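PDB 6MPR: malonate decarboxylase subunit alpha from Acinetobacter baumannii ATCC 17978, which probably serves as the acyl-carrier-protein transferase subunit of malonate decarboxylase, exchanging carrier-bound acetyl for malonyl before decarboxylation. Local coordinates for residues 370-381 and 444-454; 29-37 and 50-58. All coordinates share one frame; numbering follows the deposited sequence.

Contact 1 of 2, residues 370-381 and 444-454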
loop_
_atom_site.group_PDB
_atom_site.type_symbol
_atom_site.label_atom_id
_atom_site.label_comp_id
_atom_site.label_asym_id
_atom_site.label_seq_id
_atom_site.Cartn_x
_atom_site.Cartn_y
_atom_site.Cartn_z
ATOM N N GLN A 370 -9.961 20.730 -13.000
ATOM C CA GLN A 370 -9.027 21.524 -13.791
ATOM C C GLN A 370 -7.872 20.666 -14.291
ATOM O O GLN A 370 -7.407 19.766 -13.593
ATOM C CB GLN A 370 -8.470 22.694 -12.985
ATOM C CG GLN A 370 -9.464 23.827 -12.762
ATOM C CD GLN A 370 -8.779 25.086 -12.264
ATOM O OE1 GLN A 370 -7.691 25.018 -11.687
ATOM N NE2 GLN A 370 -9.386 26.240 -12.525
ATOM N N VAL A 371 -7.436 20.950 -15.514
ATOM C CA VAL A 371 -6.324 20.271 -16.174
ATOM C C VAL A 371 -5.549 21.351 -16.912
ATOM O O VAL A 371 -6.151 22.149 -17.634
ATOM C CB VAL A 371 -6.810 19.186 -17.157
ATOM C CG1 VAL A 371 -5.639 18.497 -17.869
ATOM C CG2 VAL A 371 -7.666 18.155 -16.433
ATOM N N ASP A 372 -4.231 21.405 -16.725
ATOM C CA ASP A 372 -3.457 22.407 -17.439
ATOM C C ASP A 372 -2.799 21.795 -18.684
ATOM O O ASP A 372 -3.032 20.635 -19.039
ATOM C CB ASP A 372 -2.462 23.106 -16.498
ATOM C CG ASP A 372 -1.226 22.275 -16.163
ATOM O OD1 ASP A 372 -1.049 21.159 -16.680
ATOM O OD2 ASP A 372 -0.398 22.788 -15.372
ATOM N N GLY A 373 -1.992 22.608 -19.375
ATOM C CA GLY A 373 -1.447 22.225 -20.673
ATOM C C GLY A 373 -0.458 21.074 -20.633
ATOM O O GLY A 373 -0.160 20.486 -21.683
ATOM N N MET A 374 0.076 20.764 -19.457
ATOM C CA MET A 374 0.935 19.612 -19.232
ATOM C C MET A 374 0.155 18.391 -18.758
ATOM O O MET A 374 0.746 17.319 -18.583
ATOM C CB MET A 374 2.021 19.953 -18.201
ATOM C CG MET A 374 3.090 20.913 -18.709
ATOM S SD MET A 374 4.111 20.093 -19.945
ATOM C CE MET A 374 4.905 18.828 -18.950
ATOM N N GLY A 375 -1.152 18.527 -18.539
ATOM C CA GLY A 375 -1.939 17.449 -17.988
ATOM C C GLY A 375 -2.027 17.419 -16.476
ATOM O O GLY A 375 -2.664 16.511 -15.938
ATOM N N HIS A 376 -1.398 18.366 -15.765
ATOM C CA HIS A 376 -1.551 18.396 -14.310
ATOM C C HIS A 376 -3.012 18.639 -13.967
ATOM O O HIS A 376 -3.663 19.504 -14.551
ATOM C CB HIS A 376 -0.677 19.480 -13.684
ATOM C CG HIS A 376 0.790 19.311 -13.943
ATOM N ND1 HIS A 376 1.430 18.095 -13.868
ATOM C CD2 HIS A 376 1.746 20.220 -14.256
ATOM C CE1 HIS A 376 2.716 18.256 -14.134
ATOM N NE2 HIS A 376 2.933 19.539 -14.373
ATOM N N SER A 377 -3.520 17.885 -13.008
ATOM C CA SER A 377 -4.950 17.831 -12.738
ATOM C C SER A 377 -5.216 18.103 -11.263
ATOM O O SER A 377 -4.518 17.588 -10.390
ATOM C CB SER A 377 -5.530 16.467 -13.135
ATOM O OG SER A 377 -5.375 16.217 -14.528
ATOM N N SER A 378 -6.226 18.931 -10.986
ATOM C CA SER A 378 -6.589 19.183 -9.601
ATOM C C SER A 378 -8.060 19.571 -9.520
ATOM O O SER A 378 -8.650 20.058 -10.493
ATOM C CB SER A 378 -5.714 20.284 -8.990
ATOM O OG SER A 378 -6.122 20.563 -7.668
ATOM N N THR A 379 -8.653 19.326 -8.356
ATOM C CA THR A 379 -9.989 19.827 -8.056
ATOM C C THR A 379 -9.963 20.987 -7.067
ATOM O O THR A 379 -11.022 21.535 -6.749
ATOM C CB THR A 379 -10.893 18.711 -7.519
ATOM O OG1 THR A 379 -10.301 18.146 -6.344
ATOM C CG2 THR A 379 -11.106 17.622 -8.583
ATOM N N VAL A 380 -8.786 21.389 -6.587
ATOM C CA VAL A 380 -8.691 22.577 -5.740
ATOM C C VAL A 380 -8.943 23.813 -6.595
ATOM O O VAL A 380 -8.386 23.955 -7.694
ATOM C CB VAL A 380 -7.322 22.631 -5.039
ATOM C CG1 VAL A 380 -7.084 23.997 -4.398
ATOM C CG2 VAL A 380 -7.200 21.516 -3.999
ATOM N N THR A 381 -9.824 24.692 -6.123
ATOM C CA THR A 381 -10.040 25.981 -6.768
ATOM C C THR A 381 -9.880 27.089 -5.739
ATOM O O THR A 381 -9.777 26.844 -4.534
ATOM C CB THR A 381 -11.419 26.081 -7.451
ATOM O OG1 THR A 381 -12.457 25.799 -6.503
ATOM C CG2 THR A 381 -11.521 25.110 -8.628
ATOM N N THR A 444 -12.625 23.234 -18.177
ATOM C CA THR A 444 -11.782 22.257 -17.509
ATOM C C THR A 444 -10.316 22.516 -17.804
ATOM O O THR A 444 -9.464 22.452 -16.905
ATOM C CB THR A 444 -12.152 20.849 -17.952
ATOM O OG1 THR A 444 -13.534 20.615 -17.658
ATOM C CG2 THR A 444 -11.281 19.843 -17.240
ATOM N N PHE A 445 -10.013 22.830 -19.047
ATOM C CA PHE A 445 -8.642 23.036 -19.478
ATOM C C PHE A 445 -8.288 24.506 -19.301
ATOM O O PHE A 445 -8.968 25.388 -19.843
ATOM C CB PHE A 445 -8.481 22.547 -20.918
ATOM C CG PHE A 445 -8.669 21.069 -21.044
ATOM C CD1 PHE A 445 -7.634 20.201 -20.717
ATOM C CD2 PHE A 445 -9.899 20.538 -21.407
ATOM C CE1 PHE A 445 -7.803 18.832 -20.792
ATOM C CE2 PHE A 445 -10.080 19.166 -21.476
ATOM C CZ PHE A 445 -9.027 18.311 -21.175
ATOM N N VAL A 446 -7.247 24.761 -18.506
ATOM C CA VAL A 446 -6.830 26.105 -18.117
ATOM C C VAL A 446 -5.329 26.245 -18.320
ATOM O O VAL A 446 -4.576 25.278 -18.190
ATOM C CB VAL A 446 -7.178 26.421 -16.649
ATOM C CG1 VAL A 446 -8.684 26.432 -16.439
ATOM C CG2 VAL A 446 -6.492 25.417 -15.720
ATOM N N ASP A 447 -4.894 27.475 -18.615
ATOM C CA ASP A 447 -3.462 27.741 -18.715
ATOM C C ASP A 447 -2.760 27.584 -17.372
ATOM O O ASP A 447 -1.596 27.163 -17.325
ATOM C CB ASP A 447 -3.226 29.150 -19.262
ATOM C CG ASP A 447 -3.626 29.294 -20.721
ATOM O OD1 ASP A 447 -3.525 28.301 -21.474
ATOM O OD2 ASP A 447 -4.033 30.408 -21.116
ATOM N N ARG A 448 -3.437 27.911 -16.276
ATOM C CA ARG A 448 -2.832 27.883 -14.950
ATOM C C ARG A 448 -3.826 27.306 -13.954
ATOM O O ARG A 448 -4.945 27.813 -13.826
ATOM C CB ARG A 448 -2.415 29.298 -14.519
ATOM C CG ARG A 448 -1.872 29.433 -13.108
ATOM C CD ARG A 448 -1.777 30.906 -12.723
ATOM N NE ARG A 448 -1.224 31.112 -11.380
ATOM C CZ ARG A 448 0.077 31.188 -11.125
ATOM N NH1 ARG A 448 0.953 31.075 -12.122
ATOM N NH2 ARG A 448 0.506 31.374 -9.881
ATOM N N LEU A 449 -3.417 26.250 -13.251
ATOM C CA LEU A 449 -4.263 25.674 -12.213
ATOM C C LEU A 449 -4.482 26.661 -11.072
ATOM O O LEU A 449 -3.541 27.313 -10.605
ATOM C CB LEU A 449 -3.633 24.395 -11.664
ATOM C CG LEU A 449 -3.512 23.165 -12.558
ATOM C CD1 LEU A 449 -2.883 22.030 -11.777
ATOM C CD2 LEU A 449 -4.871 22.732 -13.122
ATOM N N ASP A 450 -5.739 26.768 -10.616
ATOM C CA ASP A 450 -6.032 27.519 -9.391
ATOM C C ASP A 450 -5.160 27.056 -8.239
ATOM O O ASP A 450 -4.888 27.828 -7.311
ATOM C CB ASP A 450 -7.493 27.325 -8.948
ATOM C CG ASP A 450 -8.492 28.154 -9.729
ATOM O OD1 ASP A 450 -8.224 28.567 -10.878
ATOM O OD2 ASP A 450 -9.585 28.376 -9.163
ATOM N N ALA A 451 -4.780 25.770 -8.250
ATOM C CA ALA A 451 -4.087 25.160 -7.121
ATOM C C ALA A 451 -2.802 25.893 -6.775
ATOM O O ALA A 451 -2.412 25.932 -5.606
ATOM C CB ALA A 451 -3.783 23.694 -7.428
ATOM N N ILE A 452 -2.127 26.472 -7.772
ATOM C CA ILE A 452 -0.861 27.153 -7.506
ATOM C C ILE A 452 -1.074 28.329 -6.571
ATOM O O ILE A 452 -0.368 28.481 -5.570
ATOM C CB ILE A 452 -0.193 27.606 -8.813
ATOM C CG1 ILE A 452 0.063 26.411 -9.737
ATOM C CG2 ILE A 452 1.085 28.347 -8.474
ATOM C CD1 ILE A 452 0.350 26.834 -11.158
ATOM N N ASP A 453 -2.046 29.191 -6.885
ATOM C CA ASP A 453 -2.284 30.332 -6.000
ATOM C C ASP A 453 -2.890 29.904 -4.662
ATOM O O ASP A 453 -2.644 30.563 -3.641
ATOM C CB ASP A 453 -3.171 31.371 -6.685
ATOM C CG ASP A 453 -2.404 32.231 -7.676
ATOM O OD1 ASP A 453 -1.190 31.999 -7.862
ATOM O OD2 ASP A 453 -3.014 33.141 -8.274
ATOM N N VAL A 454 -3.673 28.816 -4.631
ATOM C CA VAL A 454 -4.164 28.331 -3.343
ATOM C C VAL A 454 -2.996 27.905 -2.460
ATOM O O VAL A 454 -2.978 28.184 -1.257
ATOM C CB VAL A 454 -5.175 27.184 -3.523
ATOM C CG1 VAL A 454 -5.485 26.568 -2.170
ATOM C CG2 VAL A 454 -6.459 27.698 -4.162
HETATM O O HOH W 1 -6.499 23.726 -9.564
HETATM O O HOH W 2 -0.855 25.193 -14.014
HETATM O O HOH W 3 -0.837 25.307 -19.073
#
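A short beta hairpin, strands 370-371 and 377-378, meets the loop 444-449 through a single parallel bridge between Val371 and Phe445. Val371 N donates to Thr444 O (2.9 Å), and Val446 N donates to Val371 O (3.0 Å). Beside the bridge, Val371 CG1 lies 3.7 Å from Phe445 CE1.

Gln370 makes a two-point link to the start of helix 450-458. Its CG is anti to the carbonyl carbon (chi1 -73°) and the chain is extended beyond, which brings the amide to Asp450. Gln370 OE1 accepts from Asp450 N (2.8 Å), in the carbonyl plane and on a lone pair. Gln370 NE2 meets Asp450 OD1 (3.1 Å) from above the carboxylate plane. The amide and carboxylate planes are 84° apart. A water that also bridges Val380 O and Ala451 N donates to OE1. Asp450 OD2 accepts from Lys382 N.

Leu449 packs against the hairpin, with Leu449 CD2 3.6 Å from Gln370 CB. At the turn, Asp372 OD1 accepts from Met374 N and His376 N on opposite faces of the carboxylate. The first bond forms an Asx turn.

Phe445 packs on helix 490-499, helix 505-508 and strand 474-477. Leu423 of the second subunit packs on Asp372 and His376.

Contact 2 of 2, residues 29-37 and 50-58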
loop_
_atom_site.group_PDB
_atom_site.type_symbol
_atom_site.label_atom_id
_atom_site.label_comp_id
_atom_site.label_asym_id
_atom_site.label_seq_id
_atom_site.Cartn_x
_atom_site.Cartn_y
_atom_site.Cartn_z
ATOM N N LEU A 29 -2.921 5.474 33.821
ATOM C CA LEU A 29 -3.495 6.449 34.744
ATOM C C LEU A 29 -4.819 6.987 34.225
ATOM O O LEU A 29 -5.765 7.180 34.998
ATOM C CB LEU A 29 -2.520 7.598 34.971
ATOM C CG LEU A 29 -1.210 7.274 35.687
ATOM C CD1 LEU A 29 -0.398 8.541 35.864
ATOM C CD2 LEU A 29 -1.489 6.624 37.038
ATOM N N LYS A 30 -4.896 7.248 32.921
ATOM C CA LYS A 30 -6.128 7.747 32.322
ATOM C C LYS A 30 -7.239 6.708 32.399
ATOM O O LYS A 30 -8.388 7.037 32.734
ATOM C CB LYS A 30 -5.864 8.147 30.876
ATOM C CG LYS A 30 -4.891 9.315 30.753
ATOM C CD LYS A 30 -4.317 9.348 29.326
ATOM C CE LYS A 30 -3.230 10.403 29.195
ATOM N NZ LYS A 30 -2.608 10.438 27.834
ATOM N N LEU A 31 -6.930 5.456 32.037
ATOM C CA LEU A 31 -7.923 4.394 32.171
ATOM C C LEU A 31 -8.403 4.280 33.612
ATOM O O LEU A 31 -9.601 4.109 33.858
ATOM C CB LEU A 31 -7.350 3.059 31.690
ATOM C CG LEU A 31 -7.624 2.614 30.248
ATOM C CD1 LEU A 31 -7.527 3.785 29.292
ATOM C CD2 LEU A 31 -6.621 1.530 29.867
ATOM N N GLU A 32 -7.486 4.378 34.574
ATOM C CA GLU A 32 -7.866 4.242 35.975
ATOM C C GLU A 32 -8.835 5.341 36.384
ATOM O O GLU A 32 -9.825 5.079 37.072
ATOM C CB GLU A 32 -6.612 4.267 36.844
ATOM C CG GLU A 32 -6.739 3.609 38.174
ATOM C CD GLU A 32 -5.379 3.211 38.691
ATOM O OE1 GLU A 32 -4.511 4.104 38.833
ATOM O OE2 GLU A 32 -5.163 2.002 38.912
ATOM N N MET A 33 -8.582 6.570 35.929
ATOM C CA MET A 33 -9.463 7.684 36.260
ATOM C C MET A 33 -10.802 7.564 35.540
ATOM O O MET A 33 -11.854 7.831 36.129
ATOM C CB MET A 33 -8.784 9.008 35.912
ATOM C CG MET A 33 -7.834 9.520 36.986
ATOM S SD MET A 33 -7.067 11.085 36.525
ATOM C CE MET A 33 -8.447 11.913 35.738
ATOM N N ALA A 34 -10.782 7.155 34.272
ATOM C CA ALA A 34 -12.019 7.049 33.504
ATOM C C ALA A 34 -12.898 5.911 33.993
ATOM O O ALA A 34 -14.126 5.987 33.868
ATOM C CB ALA A 34 -11.715 6.860 32.015
ATOM N N ASN A 35 -12.297 4.850 34.536
ATOM C CA ASN A 35 -13.057 3.650 34.880
ATOM C C ASN A 35 -14.088 3.901 35.969
ATOM O O ASN A 35 -15.046 3.129 36.089
ATOM C CB ASN A 35 -12.114 2.523 35.319
ATOM C CG ASN A 35 -11.434 1.834 34.145
ATOM O OD1 ASN A 35 -11.886 1.920 32.994
ATOM N ND2 ASN A 35 -10.345 1.132 34.436
ATOM N N GLN A 36 -13.915 4.949 36.773
ATOM C CA GLN A 36 -14.935 5.270 37.759
ATOM C C GLN A 36 -16.262 5.648 37.113
ATOM O O GLN A 36 -17.299 5.592 37.784
ATOM C CB GLN A 36 -14.466 6.408 38.658
ATOM C CG GLN A 36 -14.545 7.769 37.994
ATOM C CD GLN A 36 -14.000 8.876 38.877
ATOM O OE1 GLN A 36 -14.607 9.230 39.889
ATOM N NE2 GLN A 36 -12.848 9.427 38.495
ATOM N N TYR A 37 -16.255 6.037 35.833
ATOM C CA TYR A 37 -17.471 6.426 35.131
ATOM C C TYR A 37 -18.036 5.332 34.240
ATOM O O TYR A 37 -19.152 5.486 33.740
ATOM C CB TYR A 37 -17.229 7.670 34.272
ATOM C CG TYR A 37 -16.663 8.834 35.038
ATOM C CD1 TYR A 37 -17.428 9.496 35.984
ATOM C CD2 TYR A 37 -15.369 9.280 34.803
ATOM C CE1 TYR A 37 -16.922 10.562 36.692
ATOM C CE2 TYR A 37 -14.843 10.351 35.519
ATOM C CZ TYR A 37 -15.631 10.986 36.458
ATOM O OH TYR A 37 -15.143 12.056 37.169
ATOM N N LYS A 50 -17.666 13.772 29.646
ATOM C CA LYS A 50 -16.749 13.714 30.774
ATOM C C LYS A 50 -15.656 12.686 30.531
ATOM O O LYS A 50 -14.493 12.910 30.880
ATOM C CB LYS A 50 -17.512 13.391 32.061
ATOM C CG LYS A 50 -16.637 13.339 33.304
ATOM C CD LYS A 50 -16.236 14.740 33.761
ATOM C CE LYS A 50 -15.441 14.708 35.054
ATOM N NZ LYS A 50 -15.099 16.082 35.511
ATOM N N VAL A 51 -16.004 11.558 29.910
ATOM C CA VAL A 51 -14.992 10.533 29.682
ATOM C C VAL A 51 -13.995 10.989 28.612
ATOM O O VAL A 51 -12.790 10.742 28.735
ATOM C CB VAL A 51 -15.658 9.190 29.323
ATOM C CG1 VAL A 51 -14.605 8.190 28.866
ATOM C CG2 VAL A 51 -16.427 8.638 30.532
ATOM N N LEU A 52 -14.471 11.664 27.547
ATOM C CA LEU A 52 -13.542 12.235 26.561
ATOM C C LEU A 52 -12.567 13.212 27.211
ATOM O O LEU A 52 -11.371 13.206 26.898
ATOM C CB LEU A 52 -14.304 12.937 25.427
ATOM C CG LEU A 52 -15.096 12.047 24.469
ATOM C CD1 LEU A 52 -15.878 12.880 23.455
ATOM C CD2 LEU A 52 -14.187 11.065 23.731
ATOM N N GLU A 53 -13.067 14.078 28.100
ATOM C CA GLU A 53 -12.221 15.024 28.823
ATOM C C GLU A 53 -11.252 14.349 29.786
ATOM O O GLU A 53 -10.340 15.014 30.296
ATOM C CB GLU A 53 -13.104 16.003 29.594
ATOM C CG GLU A 53 -13.852 16.981 28.711
ATOM C CD GLU A 53 -14.860 17.812 29.474
ATOM O OE1 GLU A 53 -15.396 18.769 28.872
ATOM O OE2 GLU A 53 -15.109 17.525 30.674
ATOM N N THR A 54 -11.459 13.072 30.083
ATOM C CA THR A 54 -10.594 12.309 30.972
ATOM C C THR A 54 -9.542 11.532 30.194
ATOM O O THR A 54 -8.392 11.425 30.635
ATOM C CB THR A 54 -11.434 11.329 31.808
ATOM O OG1 THR A 54 -12.467 12.040 32.483
ATOM C CG2 THR A 54 -10.571 10.585 32.823
ATOM N N LEU A 55 -9.920 10.976 29.043
ATOM C CA LEU A 55 -9.038 10.108 28.270
ATOM C C LEU A 55 -8.159 10.867 27.282
ATOM O O LEU A 55 -7.090 10.366 26.900
ATOM C CB LEU A 55 -9.866 9.070 27.507
ATOM C CG LEU A 55 -10.617 8.086 28.401
ATOM C CD1 LEU A 55 -11.477 7.198 27.554
ATOM C CD2 LEU A 55 -9.634 7.254 29.208
ATOM N N ILE A 56 -8.592 12.034 26.837
ATOM C CA ILE A 56 -7.847 12.838 25.870
ATOM C C ILE A 56 -7.099 13.922 26.625
ATOM O O ILE A 56 -7.578 14.432 27.647
ATOM C CB ILE A 56 -8.779 13.448 24.804
ATOM C CG1 ILE A 56 -9.623 12.361 24.129
ATOM C CG2 ILE A 56 -7.978 14.234 23.760
ATOM C CD1 ILE A 56 -10.615 12.928 23.145
ATOM N N THR A 57 -5.895 14.241 26.155
ATOM C CA THR A 57 -4.984 15.213 26.747
ATOM C C THR A 57 -4.680 16.292 25.711
ATOM O O THR A 57 -4.598 15.980 24.518
ATOM C CB THR A 57 -3.681 14.513 27.181
ATOM O OG1 THR A 57 -4.003 13.343 27.946
ATOM C CG2 THR A 57 -2.784 15.419 28.037
ATOM N N PRO A 58 -4.492 17.547 26.116
ATOM C CA PRO A 58 -4.135 18.576 25.132
ATOM C C PRO A 58 -2.891 18.180 24.349
ATOM O O PRO A 58 -1.956 17.578 24.887
ATOM C CB PRO A 58 -3.886 19.817 25.991
ATOM C CG PRO A 58 -4.683 19.592 27.216
ATOM C CD PRO A 58 -4.693 18.114 27.461
HETATM O O HOH W 4 -4.670 10.669 25.864
#
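Lys30 NZ donates to a water (2.9 Å from Lys30 NZ) that in turn donates to Leu55 O, at the last residue of helix 48-55. Lys30 CG is anti to the carbonyl carbon (chi1 -65°) and the chain beyond is extended, which carries NZ to the water. A weak bond from Lys30 NZ to Thr57 OG1 (3.2 Å) is doubtful, since Thr57 has two conformers.

Segments 29-34 and 50-55 pack nearly antiparallel, with axes 9.2 Å apart and 157° between their directions. Ala34 is the small residue between them. Ala34 CB lies 3.5 Å from Leu55 CD2, and Val51 CG1 approaches the same CB more loosely. Thr54 OG1 turns back to its own helix and donates to Lys50 O (2.7 Å). Thr54 CG2, anti to the backbone N, is left facing Ala34 N at 3.7 Å.

Tyr37 is sandwiched. Gln36 CG sits over the centre of one ring face. Lys50 CG makes a CH-pi contact with the other, 4.2 Å from the Tyr37 centroid.

This is helix packing in an alpha/beta fold. The pair rests on the parallel sheet, near its edge strand 42-43: Leu31, Ala34 and Leu55 touch Tyr221 of strand 221-224, and Leu55 also touches Ile196 of strand 194-199.

In the fold
From the N terminus, helix 22-34 comes first. Contact 2 then closes a short connection of 12 residues, which includes strand 42-43 at the edge of the parallel eight-stranded sheet, and pairs this helix with helix 48-55 beside strands 194-199 and 221-224. Contact 1 opens much later in the chain. It closes an excursion of 62 residues, which carries three short helices and strand 429-433. Strands 363-366 and 429-433 are neighbours in the mixed sheet, and contact 1 joins segments that follow each of them. The two contacts are in series and neither nest nor cross. The centres of contact 1 and contact 2 are about 47 Å apart. The nearest atoms of contact 1 and contact 2 are about 27 Å apart.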